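Tartrate dehydrogenase/decarboxylase (Pseudomonas putida, PDB 3FLK) oxidises tartrate with NAD and a divalent metal ion, converts meso-tartrate to D-glycerate, and oxidatively decarboxylates D-malate to pyruvate. Local coordinates at residues E23-L28 with A72-A77; P282-A287 with P298-W303; T188-S193 with D225-R230. The protein carries 1 engineered substitution. All coordinates share one frame; numbering follows the deposited sequence.

All three contacts are buried; they differ in what they border. Contacts 1 and 2 sit side by side, centres about 9 Å apart, and touch the same NADH: Tyr74 of contact 1 is hydrogen-bonded to the backbone of Met301 in contact 2. Contact 1 is largely apolar, strand 72-77 against helix 17-35, beside the cofactor. Contact 2 joins a small apolar patch to a loop whose His284 ring meets the adenine and whose amides hold the phosphate. Contact 3, across the chain's centre from contact 1 and about 32 Å away between centres, reaches the same mixed sheet; it joins an apolar seam to an ionic end with magnesium, oxalate and a second NADH shared with the other subunit.

Contact 1: E23-L28 with A72-A77. With NAI (1,4-dihydronicotinamide adenine dinucleotide), chain F.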
loop_
_atom_site.group_PDB
_atom_site.type_symbol
_atom_site.label_atom_id
_atom_site.label_comp_id
_atom_site.label_asym_id
_atom_site.label_seq_id
_atom_site.Cartn_x
_atom_site.Cartn_y
_atom_site.Cartn_z
ATOM N N GLU A 23 9.252 27.308 10.886
ATOM C CA GLU A 23 10.081 26.552 11.826
ATOM C C GLU A 23 11.303 25.943 11.137
ATOM O O GLU A 23 12.392 25.907 11.712
ATOM C CB GLU A 23 9.268 25.477 12.561
ATOM C CG GLU A 23 8.080 26.017 13.375
ATOM C CD GLU A 23 8.432 27.226 14.235
ATOM O OE1 GLU A 23 7.633 28.187 14.263
ATOM O OE2 GLU A 23 9.507 27.227 14.874
ATOM N N GLY A 24 11.115 25.468 9.908
ATOM C CA GLY A 24 12.225 24.992 9.083
ATOM C C GLY A 24 13.243 26.091 8.820
ATOM O O GLY A 24 14.444 25.888 8.995
ATOM N N ILE A 25 12.751 27.260 8.412
ATOM C CA ILE A 25 13.603 28.427 8.162
ATOM C C ILE A 25 14.336 28.868 9.438
ATOM O O ILE A 25 15.526 29.184 9.397
ATOM C CB ILE A 25 12.797 29.594 7.530
ATOM C CG1 ILE A 25 12.334 29.207 6.118
ATOM C CG2 ILE A 25 13.631 30.885 7.488
ATOM C CD1 ILE A 25 11.204 30.063 5.566
ATOM N N ARG A 26 13.623 28.859 10.565
ATOM C CA ARG A 26 14.198 29.192 11.872
ATOM C C ARG A 26 15.448 28.357 12.167
ATOM O O ARG A 26 16.503 28.905 12.491
ATOM C CB ARG A 26 13.149 28.990 12.968
ATOM C CG ARG A 26 13.565 29.422 14.368
ATOM C CD ARG A 26 12.479 29.038 15.359
ATOM N NE ARG A 26 12.535 29.821 16.592
ATOM C CZ ARG A 26 11.519 29.948 17.441
ATOM N NH1 ARG A 26 10.358 29.350 17.192
ATOM N NH2 ARG A 26 11.662 30.678 18.539
ATOM N N VAL A 27 15.321 27.036 12.044
ATOM C CA VAL A 27 16.425 26.113 12.322
ATOM C C VAL A 27 17.556 26.248 11.295
ATOM O O VAL A 27 18.738 26.154 11.649
ATOM C CB VAL A 27 15.940 24.640 12.411
ATOM C CG1 VAL A 27 17.103 23.698 12.723
ATOM C CG2 VAL A 27 14.846 24.495 13.465
ATOM N N LEU A 28 17.190 26.468 10.031
ATOM C CA LEU A 28 18.173 26.690 8.964
ATOM C C LEU A 28 18.993 27.958 9.197
ATOM O O LEU A 28 20.205 27.967 8.969
ATOM C CB LEU A 28 17.497 26.752 7.592
ATOM C CG LEU A 28 16.987 25.454 6.957
ATOM C CD1 LEU A 28 16.149 25.772 5.732
ATOM C CD2 LEU A 28 18.130 24.527 6.587
ATOM N N ALA A 72 17.569 26.177 -4.868
ATOM C CA ALA A 72 16.659 25.094 -4.486
ATOM C C ALA A 72 15.305 25.610 -4.006
ATOM O O ALA A 72 15.153 26.794 -3.691
ATOM C CB ALA A 72 17.302 24.186 -3.434
ATOM N N ILE A 73 14.325 24.709 -3.964
ATOM C CA ILE A 73 12.970 25.043 -3.531
ATOM C C ILE A 73 12.670 24.366 -2.194
ATOM O O ILE A 73 12.825 23.149 -2.050
ATOM C CB ILE A 73 11.903 24.639 -4.584
ATOM C CG1 ILE A 73 12.246 25.225 -5.961
ATOM C CG2 ILE A 73 10.507 25.082 -4.140
ATOM C CD1 ILE A 73 11.492 24.585 -7.118
ATOM N N TYR A 74 12.250 25.173 -1.224
ATOM C CA TYR A 74 11.878 24.697 0.105
ATOM C C TYR A 74 10.360 24.809 0.194
ATOM O O TYR A 74 9.814 25.912 0.264
ATOM C CB TYR A 74 12.588 25.550 1.167
ATOM C CG TYR A 74 12.705 24.943 2.554
ATOM C CD1 TYR A 74 13.012 23.594 2.737
ATOM C CD2 TYR A 74 12.552 25.742 3.691
ATOM C CE1 TYR A 74 13.136 23.053 4.015
ATOM C CE2 TYR A 74 12.669 25.207 4.970
ATOM C CZ TYR A 74 12.964 23.865 5.124
ATOM O OH TYR A 74 13.083 23.337 6.390
ATOM N N PHE A 75 9.688 23.660 0.164
ATOM C CA PHE A 75 8.243 23.591 -0.078
ATOM C C PHE A 75 7.483 22.994 1.104
ATOM O O PHE A 75 7.904 21.995 1.681
ATOM C CB PHE A 75 7.975 22.780 -1.359
ATOM C CG PHE A 75 6.516 22.665 -1.729
ATOM C CD1 PHE A 75 5.849 23.726 -2.339
ATOM C CD2 PHE A 75 5.819 21.485 -1.492
ATOM C CE1 PHE A 75 4.500 23.617 -2.687
ATOM C CE2 PHE A 75 4.472 21.363 -1.839
ATOM C CZ PHE A 75 3.812 22.431 -2.438
ATOM N N GLY A 76 6.357 23.614 1.452
ATOM C CA GLY A 76 5.525 23.147 2.555
ATOM C C GLY A 76 4.613 22.015 2.130
ATOM O O GLY A 76 4.982 20.844 2.222
ATOM N N ALA A 77 3.420 22.370 1.658
ATOM C CA ALA A 77 2.428 21.397 1.206
ATOM C C ALA A 77 1.341 22.086 0.396
ATOM O O ALA A 77 1.110 23.284 0.549
ATOM C CB ALA A 77 1.815 20.665 2.391
HETATM P PA NAI F . -1.946 14.645 5.125
HETATM O O1A NAI F . -0.534 14.198 5.141
HETATM O O2A NAI F . -2.066 16.105 4.950
HETATM O O5B NAI F . -2.644 14.225 6.502
HETATM C C5B NAI F . -2.866 12.881 6.867
HETATM C C4B NAI F . -3.011 12.765 8.380
HETATM O O4B NAI F . -1.748 12.935 8.996
HETATM C C3B NAI F . -3.939 13.828 8.952
HETATM O O3B NAI F . -4.728 13.235 9.956
HETATM C C2B NAI F . -2.995 14.857 9.542
HETATM O O2B NAI F . -3.537 15.495 10.675
HETATM C C1B NAI F . -1.752 14.048 9.875
HETATM N N9A NAI F . -0.529 14.850 9.701
HETATM C C8A NAI F . 0.063 15.209 8.516
HETATM N N7A NAI F . 1.163 15.940 8.798
HETATM C C5A NAI F . 1.284 16.055 10.134
HETATM C C6A NAI F . 2.219 16.692 10.943
HETATM N N6A NAI F . 3.248 17.341 10.403
HETATM N N1A NAI F . 2.075 16.634 12.315
HETATM C C2A NAI F . 1.017 15.956 12.882
HETATM N N3A NAI F . 0.098 15.322 12.067
HETATM C C4A NAI F . 0.225 15.374 10.718
HETATM O O3 NAI F . -2.684 13.812 3.949
HETATM P PN NAI F . -4.249 13.810 3.556
HETATM O O1N NAI F . -5.094 14.113 4.731
HETATM O O2N NAI F . -4.486 12.530 2.848
HETATM O O5D NAI F . -4.363 14.997 2.487
HETATM C C5D NAI F . -4.619 16.334 2.867
HETATM C C4D NAI F . -4.307 17.276 1.705
HETATM O O4D NAI F . -2.910 17.326 1.485
HETATM C C3D NAI F . -4.932 16.844 0.385
HETATM O O3D NAI F . -5.366 18.007 -0.275
HETATM C C2D NAI F . -3.786 16.211 -0.385
HETATM O O2D NAI F . -3.940 16.336 -1.779
HETATM C C1D NAI F . -2.602 17.015 0.134
HETATM N N1N NAI F . -1.290 16.341 0.067
HETATM C C2N NAI F . -0.253 17.047 -0.477
HETATM C C3N NAI F . 1.019 16.492 -0.552
HETATM C C7N NAI F . 2.181 17.379 -0.899
HETATM O O7N NAI F . 1.977 18.767 -1.051
HETATM N N7N NAI F . 3.388 16.838 -1.061
HETATM C C4N NAI F . 1.227 15.203 -0.061
HETATM C C5N NAI F . 0.167 14.489 0.498
HETATM C C6N NAI F . -1.098 15.073 0.561
#
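Tyr74 OH lies 3.3 Å from Gly24 CA and is hydrogen-bonded to the carbonyl oxygen of Met301, so the hydroxyl is satisfied although buried. The setting is a beta-alpha-beta crossover of the isocitrate/isopropylmalate dehydrogenase fold: helix 17-35 joins parallel strands 6-13 and 39-43, and strand 72-77 pairs with 6-13 on its other side. The axes of helix segment 23-28 and strand 72-77 approach to 10.7 Å, with 142° between their N-to-C directions. One residue bridges that gap. With CG anti to the backbone N (chi1 -160°), the Tyr74 ring reaches across to the helix, where Gly24 C and Ile25 N meet its edge near the ring plane. Gly24 has no side chain, and the hydroxyl lies directly against its CA. Leu28 comes from the opposite direction, and its CD1 makes an off-centre CH-pi contact, 4.0 Å from the centroid of the Tyr74 ring and 3.6 Å from Tyr74 CE2. Ile25 CG1 adds a looser touch on the same carbon. Beyond the helix, Val27 packs on Leu360 of helix 349-361. At the cofactor side of the strand, the carboxamide oxygen O7N of NADH lies in the plane of the Phe75 ring, 3.7 Å from Phe75 CE2.

Contact 2: P282-A287 with P298-W303; sequences PVHGSA and PIAMIW. With NAI (1,4-dihydronicotinamide adenine dinucleotide), chain F; SO4 (sulfate ion), chain J.
Pro282 CB presses on Ala300 CB at 3.6 Å, where strand 278-282 runs out into the NADH-binding loop of this dehydrogenase fold and meets the first turns of helix 299-313. The same methyl group sits 3.8 Å from His284 CD2, while the selenomethionine Met301 bends at chi2 and chi3 to bring both SE and CE against Pro282 CD, with CE at 3.7 Å. His284 is clamped from two sides: Pro282 CB lies over one face of its ring, and the adenine amino nitrogen N6A of NADH over the opposite one, both offset toward the rim. A chi1 of 68°, with CG between the backbone N and the carbonyl carbon, places the ring in that clamp. Two in-plane partners then fix the ring's rotation. His284 ND1 donates to Gly285 O at 2.9 Å, on a lone pair in the carbonyl plane, and a water lies 2.8 Å from His284 NE2 and accepts a hydrogen bond from Met301 N, tying loop to helix. Next come the backbone amides that hold the cofactor: Gly285 N reaches phosphate oxygen O1A of NADH at 2.7 Å, and Ala287 N reaches O2A. Farther out, Met301 rests on Val20 and Leu21 of helix 17-35. At the end of 298-303, Trp303 NE1 donates to O3 of a sulfate, probably from the crystallisation liquor, at 2.8 Å.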
loop_
_atom_site.group_PDB
_atom_site.type_symbol
_atom_site.label_atom_id
_atom_site.label_comp_id
_atom_site.label_asym_id
_atom_site.label_seq_id
_atom_site.Cartn_x
_atom_site.Cartn_y
_atom_site.Cartn_z
ATOM N N PRO A 282 8.360 18.098 3.303
ATOM C CA PRO A 282 7.928 16.928 4.059
ATOM C C PRO A 282 7.160 15.929 3.192
ATOM O O PRO A 282 6.621 16.297 2.143
ATOM C CB PRO A 282 7.004 17.515 5.128
ATOM C CG PRO A 282 6.600 18.843 4.627
ATOM C CD PRO A 282 7.702 19.337 3.758
ATOM N N VAL A 283 7.127 14.673 3.628
ATOM C CA VAL A 283 6.273 13.667 3.003
ATOM C C VAL A 283 4.792 14.046 3.172
ATOM O O VAL A 283 4.000 13.907 2.236
ATOM C CB VAL A 283 6.542 12.245 3.568
ATOM C CG1 VAL A 283 5.515 11.244 3.041
ATOM C CG2 VAL A 283 7.951 11.781 3.211
ATOM N N HIS A 284 4.439 14.551 4.354
ATOM C CA HIS A 284 3.040 14.858 4.694
ATOM C C HIS A 284 2.400 15.951 3.832
ATOM O O HIS A 284 3.092 16.746 3.199
ATOM C CB HIS A 284 2.899 15.194 6.188
ATOM C CG HIS A 284 3.546 16.486 6.594
ATOM N ND1 HIS A 284 3.094 17.717 6.165
ATOM C CD2 HIS A 284 4.583 16.738 7.427
ATOM C CE1 HIS A 284 3.841 18.668 6.695
ATOM N NE2 HIS A 284 4.750 18.101 7.468
ATOM N N GLY A 285 1.071 15.984 3.822
ATOM C CA GLY A 285 0.327 16.993 3.075
ATOM C C GLY A 285 -0.018 18.222 3.892
ATOM O O GLY A 285 0.670 18.552 4.861
ATOM N N SER A 286 -1.094 18.898 3.494
ATOM C CA SER A 286 -1.508 20.161 4.114
ATOM C C SER A 286 -2.293 19.992 5.422
ATOM O O SER A 286 -2.556 20.978 6.115
ATOM C CB SER A 286 -2.308 20.999 3.116
ATOM O OG SER A 286 -3.460 20.301 2.680
ATOM N N ALA A 287 -2.656 18.751 5.748
ATOM C CA ALA A 287 -3.378 18.405 6.984
ATOM C C ALA A 287 -4.462 19.423 7.408
ATOM O O ALA A 287 -4.338 20.061 8.458
ATOM C CB ALA A 287 -2.387 18.156 8.124
ATOM N N PRO A 298 6.765 19.881 13.189
ATOM C CA PRO A 298 7.639 20.553 12.231
ATOM C C PRO A 298 8.918 19.784 11.879
ATOM O O PRO A 298 9.705 20.266 11.057
ATOM C CB PRO A 298 8.007 21.844 12.961
ATOM C CG PRO A 298 8.030 21.445 14.409
ATOM C CD PRO A 298 7.047 20.308 14.576
ATOM N N ILE A 299 9.132 18.617 12.485
ATOM C CA ILE A 299 10.390 17.884 12.286
ATOM C C ILE A 299 10.608 17.467 10.824
ATOM O O ILE A 299 11.726 17.565 10.312
ATOM C CB ILE A 299 10.551 16.680 13.262
ATOM C CG1 ILE A 299 10.708 17.186 14.705
ATOM C CG2 ILE A 299 11.759 15.817 12.870
ATOM C CD1 ILE A 299 10.695 16.098 15.771
ATOM N N ALA A 300 9.541 17.033 10.156
ATOM C CA ALA A 300 9.613 16.658 8.739
ATOM C C ALA A 300 10.134 17.808 7.882
ATOM O O ALA A 300 11.023 17.617 7.050
ATOM C CB ALA A 300 8.254 16.184 8.238
HETATM N N MSE A 301 9.579 18.998 8.106
HETATM C CA MSE A 301 10.009 20.220 7.431
HETATM C C MSE A 301 11.480 20.533 7.723
HETATM O O MSE A 301 12.242 20.846 6.808
HETATM C CB MSE A 301 9.125 21.395 7.861
HETATM C CG MSE A 301 9.324 22.677 7.066
HETATM SE SE MSE A 301 8.445 22.611 5.324
HETATM C CE MSE A 301 9.973 22.190 4.206
ATOM N N ILE A 302 11.862 20.436 8.995
ATOM C CA ILE A 302 13.222 20.761 9.442
ATOM C C ILE A 302 14.256 19.779 8.874
ATOM O O ILE A 302 15.287 20.194 8.344
ATOM C CB ILE A 302 13.304 20.841 10.992
ATOM C CG1 ILE A 302 12.505 22.052 11.495
ATOM C CG2 ILE A 302 14.757 20.944 11.462
ATOM C CD1 ILE A 302 12.008 21.933 12.931
ATOM N N TRP A 303 13.963 18.486 8.982
ATOM C CA TRP A 303 14.815 17.434 8.427
ATOM C C TRP A 303 14.981 17.611 6.910
ATOM O O TRP A 303 16.086 17.466 6.388
ATOM C CB TRP A 303 14.231 16.058 8.768
ATOM C CG TRP A 303 15.126 14.860 8.508
ATOM C CD1 TRP A 303 16.295 14.825 7.791
ATOM C CD2 TRP A 303 14.883 13.515 8.934
ATOM N NE1 TRP A 303 16.800 13.546 7.765
ATOM C CE2 TRP A 303 15.950 12.721 8.454
ATOM C CE3 TRP A 303 13.866 12.900 9.677
ATOM C CZ2 TRP A 303 16.027 11.345 8.694
ATOM C CZ3 TRP A 303 13.943 11.532 9.916
ATOM C CH2 TRP A 303 15.019 10.771 9.425
HETATM P PA NAI F . -1.946 14.645 5.125
HETATM O O1A NAI F . -0.534 14.198 5.141
HETATM O O2A NAI F . -2.066 16.105 4.950
HETATM O O5B NAI F . -2.644 14.225 6.502
HETATM C C5B NAI F . -2.866 12.881 6.867
HETATM C C4B NAI F . -3.011 12.765 8.380
HETATM O O4B NAI F . -1.748 12.935 8.996
HETATM C C3B NAI F . -3.939 13.828 8.952
HETATM O O3B NAI F . -4.728 13.235 9.956
HETATM C C2B NAI F . -2.995 14.857 9.542
HETATM O O2B NAI F . -3.537 15.495 10.675
HETATM C C1B NAI F . -1.752 14.048 9.875
HETATM N N9A NAI F . -0.529 14.850 9.701
HETATM C C8A NAI F . 0.063 15.209 8.516
HETATM N N7A NAI F . 1.163 15.940 8.798
HETATM C C5A NAI F . 1.284 16.055 10.134
HETATM C C6A NAI F . 2.219 16.692 10.943
HETATM N N6A NAI F . 3.248 17.341 10.403
HETATM N N1A NAI F . 2.075 16.634 12.315
HETATM C C2A NAI F . 1.017 15.956 12.882
HETATM N N3A NAI F . 0.098 15.322 12.067
HETATM C C4A NAI F . 0.225 15.374 10.718
HETATM O O3 NAI F . -2.684 13.812 3.949
HETATM P PN NAI F . -4.249 13.810 3.556
HETATM O O1N NAI F . -5.094 14.113 4.731
HETATM O O2N NAI F . -4.486 12.530 2.848
HETATM O O5D NAI F . -4.363 14.997 2.487
HETATM C C5D NAI F . -4.619 16.334 2.867
HETATM C C4D NAI F . -4.307 17.276 1.705
HETATM O O4D NAI F . -2.910 17.326 1.485
HETATM C C3D NAI F . -4.932 16.844 0.385
HETATM O O3D NAI F . -5.366 18.007 -0.275
HETATM C C2D NAI F . -3.786 16.211 -0.385
HETATM O O2D NAI F . -3.940 16.336 -1.779
HETATM C C1D NAI F . -2.602 17.015 0.134
HETATM N N1N NAI F . -1.290 16.341 0.067
HETATM C C2N NAI F . -0.253 17.047 -0.477
HETATM C C3N NAI F . 1.019 16.492 -0.552
HETATM C C7N NAI F . 2.181 17.379 -0.899
HETATM O O7N NAI F . 1.977 18.767 -1.051
HETATM N N7N NAI F . 3.388 16.838 -1.061
HETATM C C4N NAI F . 1.227 15.203 -0.061
HETATM C C5N NAI F . 0.167 14.489 0.498
HETATM C C6N NAI F . -1.098 15.073 0.561
HETATM S S SO4 J . 19.988 11.670 7.034
HETATM O O1 SO4 J . 19.074 10.704 6.430
HETATM O O2 SO4 J . 21.266 11.638 6.328
HETATM O O3 SO4 J . 19.425 13.013 6.946
HETATM O O4 SO4 J . 20.204 11.314 8.435
HETATM O O HOH W 1 6.795 19.135 9.155
#

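Contact 3: T188-S193 with D225-R230; sequences TSATKS and DILCAR. With MG (magnesium ion), chain I; NAI (1,4-dihydronicotinamide adenine dinucleotide), chain N; OXL (oxalate ion), chain O.
Ala190 CB meets Leu227 CD2 at 3.6 Å, and Thr188 CG2 passes Leu227 CD1 at 4.1 Å: the apolar seam between strand 186-191 and helix 224-233. That helix is the crossover of a beta-alpha-beta unit, linking strands 218-223 and 240-243, which flank 186-191 on either side. Among the charged groups, Lys192 crosses Asp225 at about a right angle; its CE lies 3.7 Å from Asp225 OD1, but NZ stays 4.4 Å from that oxygen, beyond salt-bridge range. NZ instead donates to oxalate O4 at 3.2 Å and to a water, and pairs with Asp249 of the second subunit. The carboxylate of Asp225 divides its work: OD2 binds magnesium at 2.0 Å, while OD1 accepts from Ile226 N at 2.7 Å, met from above the carboxylate plane. Oxalate O1 and O4, two waters and Asp249 OD1 of the second subunit complete the six ligands. On the cofactor side, Ile226 CG1 touches ribose C5B of NADH at 3.4 Å and lies over one face of the Arg230 guanidinium, whose NH2 makes a weak hydrogen bond to O3B of the NADH. Replacing Ile226 by alanine would probably strip the ribose of this wall and let the guanidinium turn. Metal, oxalate and cofactor thus sit at the subunit interface, which implies that a complete active site needs the dimer.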
loop_
_atom_site.group_PDB
_atom_site.type_symbol
_atom_site.label_atom_id
_atom_site.label_comp_id
_atom_site.label_asym_id
_atom_site.label_seq_id
_atom_site.Cartn_x
_atom_site.Cartn_y
_atom_site.Cartn_z
ATOM N N THR A 188 15.764 -3.599 -2.289
ATOM C CA THR A 188 14.469 -4.250 -2.467
ATOM C C THR A 188 13.677 -3.483 -3.520
ATOM O O THR A 188 13.525 -2.265 -3.427
ATOM C CB THR A 188 13.664 -4.322 -1.145
ATOM O OG1 THR A 188 14.419 -5.042 -0.168
ATOM C CG2 THR A 188 12.323 -5.026 -1.352
ATOM N N SER A 189 13.202 -4.202 -4.532
ATOM C CA SER A 189 12.394 -3.614 -5.588
ATOM C C SER A 189 10.918 -3.904 -5.336
ATOM O O SER A 189 10.525 -5.064 -5.202
ATOM C CB SER A 189 12.818 -4.173 -6.950
ATOM O OG SER A 189 12.144 -3.500 -8.002
ATOM N N ALA A 190 10.109 -2.848 -5.256
ATOM C CA ALA A 190 8.661 -3.005 -5.143
ATOM C C ALA A 190 8.076 -3.343 -6.508
ATOM O O ALA A 190 8.343 -2.654 -7.494
ATOM C CB ALA A 190 8.017 -1.738 -4.583
ATOM N N THR A 191 7.280 -4.406 -6.560
ATOM C CA THR A 191 6.670 -4.839 -7.815
ATOM C C THR A 191 5.218 -5.313 -7.644
ATOM O O THR A 191 4.705 -5.377 -6.529
ATOM C CB THR A 191 7.549 -5.920 -8.529
ATOM O OG1 THR A 191 7.066 -6.138 -9.862
ATOM C CG2 THR A 191 7.551 -7.236 -7.769
ATOM N N LYS A 192 4.557 -5.604 -8.762
ATOM C CA LYS A 192 3.269 -6.303 -8.767
ATOM C C LYS A 192 3.098 -6.972 -10.124
ATOM O O LYS A 192 2.132 -6.721 -10.851
ATOM C CB LYS A 192 2.095 -5.363 -8.446
ATOM C CG LYS A 192 0.895 -6.070 -7.796
ATOM C CD LYS A 192 1.349 -6.994 -6.662
ATOM C CE LYS A 192 0.203 -7.486 -5.800
ATOM N NZ LYS A 192 -0.576 -8.591 -6.426
ATOM N N SER A 193 4.065 -7.828 -10.448
ATOM C CA SER A 193 4.185 -8.434 -11.770
ATOM C C SER A 193 3.251 -9.619 -12.003
ATOM O O SER A 193 3.373 -10.314 -13.012
ATOM C CB SER A 193 5.642 -8.819 -12.050
ATOM O OG SER A 193 6.261 -9.373 -10.898
ATOM N N ASP A 225 1.840 -5.965 -2.073
ATOM C CA ASP A 225 0.987 -6.389 -0.962
ATOM C C ASP A 225 1.785 -7.013 0.188
ATOM O O ASP A 225 1.641 -6.592 1.338
ATOM C CB ASP A 225 -0.182 -7.278 -1.427
ATOM C CG ASP A 225 0.267 -8.564 -2.118
ATOM O OD1 ASP A 225 1.452 -8.701 -2.490
ATOM O OD2 ASP A 225 -0.595 -9.450 -2.295
ATOM N N ILE A 226 2.651 -7.974 -0.125
ATOM C CA ILE A 226 3.465 -8.620 0.904
ATOM C C ILE A 226 4.603 -7.717 1.405
ATOM O O ILE A 226 5.036 -7.841 2.550
ATOM C CB ILE A 226 3.989 -10.026 0.464
ATOM C CG1 ILE A 226 4.498 -10.822 1.675
ATOM C CG2 ILE A 226 5.065 -9.912 -0.621
ATOM C CD1 ILE A 226 3.424 -11.161 2.718
ATOM N N LEU A 227 5.067 -6.804 0.554
ATOM C CA LEU A 227 6.066 -5.822 0.959
ATOM C C LEU A 227 5.523 -4.932 2.083
ATOM O O LEU A 227 6.190 -4.735 3.094
ATOM C CB LEU A 227 6.517 -4.980 -0.238
ATOM C CG LEU A 227 7.584 -3.893 -0.053
ATOM C CD1 LEU A 227 8.807 -4.403 0.682
ATOM C CD2 LEU A 227 7.990 -3.345 -1.400
ATOM N N CYS A 228 4.307 -4.416 1.900
ATOM C CA CYS A 228 3.627 -3.651 2.947
ATOM C C CYS A 228 3.493 -4.447 4.247
ATOM O O CYS A 228 3.734 -3.914 5.331
ATOM C CB CYS A 228 2.255 -3.174 2.461
ATOM S SG CYS A 228 2.364 -1.851 1.241
ATOM N N ALA A 229 3.120 -5.721 4.124
ATOM C CA ALA A 229 3.031 -6.633 5.264
ATOM C C ALA A 229 4.370 -6.776 5.999
ATOM O O ALA A 229 4.409 -6.795 7.229
ATOM C CB ALA A 229 2.520 -8.000 4.811
ATOM N N ARG A 230 5.456 -6.855 5.232
ATOM C CA ARG A 230 6.802 -7.011 5.790
ATOM C C ARG A 230 7.348 -5.745 6.454
ATOM O O ARG A 230 8.183 -5.831 7.355
ATOM C CB ARG A 230 7.776 -7.530 4.725
ATOM C CG ARG A 230 7.569 -9.003 4.388
ATOM C CD ARG A 230 8.708 -9.566 3.549
ATOM N NE ARG A 230 8.546 -11.004 3.333
ATOM C CZ ARG A 230 8.312 -11.573 2.154
ATOM N NH1 ARG A 230 8.224 -10.836 1.052
ATOM N NH2 ARG A 230 8.176 -12.888 2.075
HETATM MG MG MG I . -2.517 -10.133 -2.428
HETATM P PA NAI N . 2.799 -15.335 -0.700
HETATM O O1A NAI N . 1.491 -15.014 -0.087
HETATM O O2A NAI N . 2.755 -16.642 -1.392
HETATM O O5B NAI N . 3.941 -15.377 0.430
HETATM C C5B NAI N . 4.413 -14.212 1.068
HETATM C C4B NAI N . 5.097 -14.560 2.388
HETATM O O4B NAI N . 4.148 -14.992 3.346
HETATM C C3B NAI N . 6.109 -15.685 2.228
HETATM O O3B NAI N . 7.249 -15.371 2.993
HETATM C C2B NAI N . 5.402 -16.906 2.780
HETATM O O2B NAI N . 6.284 -17.823 3.389
HETATM C C1B NAI N . 4.399 -16.323 3.763
HETATM N N9A NAI N . 3.153 -17.104 3.752
HETATM C C8A NAI N . 2.189 -17.107 2.774
HETATM N N7A NAI N . 1.204 -17.953 3.144
HETATM C C5A NAI N . 1.519 -18.487 4.339
HETATM C C6A NAI N . 0.864 -19.400 5.157
HETATM N N6A NAI N . -0.336 -19.868 4.819
HETATM N N1A NAI N . 1.442 -19.766 6.357
HETATM C C2A NAI N . 2.661 -19.236 6.739
HETATM N N3A NAI N . 3.306 -18.331 5.917
HETATM C C4A NAI N . 2.743 -17.960 4.738
HETATM O O3 NAI N . 3.144 -14.117 -1.692
HETATM P PN NAI N . 4.435 -13.971 -2.640
HETATM O O1N NAI N . 5.597 -14.639 -2.011
HETATM O O2N NAI N . 4.513 -12.537 -2.989
HETATM O O5D NAI N . 3.993 -14.762 -3.970
HETATM C C5D NAI N . 4.368 -16.101 -4.215
HETATM C C4D NAI N . 3.598 -16.631 -5.421
HETATM O O4D NAI N . 2.211 -16.692 -5.137
HETATM C C3D NAI N . 3.751 -15.743 -6.645
HETATM O O3D NAI N . 3.909 -16.573 -7.772
HETATM C C2D NAI N . 2.436 -14.988 -6.725
HETATM O O2D NAI N . 2.113 -14.641 -8.050
HETATM C C1D NAI N . 1.464 -15.989 -6.117
HETATM N N1N NAI N . 0.258 -15.411 -5.483
HETATM C C2N NAI N . -0.952 -15.994 -5.750
HETATM C C3N NAI N . -2.121 -15.507 -5.169
HETATM C C7N NAI N . -3.392 -16.294 -5.302
HETATM O O7N NAI N . -3.323 -17.633 -5.735
HETATM N N7N NAI N . -4.560 -15.719 -5.005
HETATM C C4N NAI N . -2.049 -14.416 -4.301
HETATM C C5N NAI N . -0.812 -13.828 -4.028
HETATM C C6N NAI N . 0.341 -14.339 -4.623
HETATM C C1 OXL O . -4.394 -11.137 -4.631
HETATM C C2 OXL O . -3.105 -11.019 -5.323
HETATM O O1 OXL O . -4.410 -11.050 -3.378
HETATM O O2 OXL O . -3.039 -11.221 -6.558
HETATM O O3 OXL O . -5.439 -11.315 -5.295
HETATM O O4 OXL O . -2.094 -10.712 -4.648
HETATM O O HOH W 2 0.638 -10.787 -5.057
HETATM O O HOH W 3 -2.093 -11.900 -1.504
HETATM O O HOH W 4 -3.510 -9.355 -0.735
#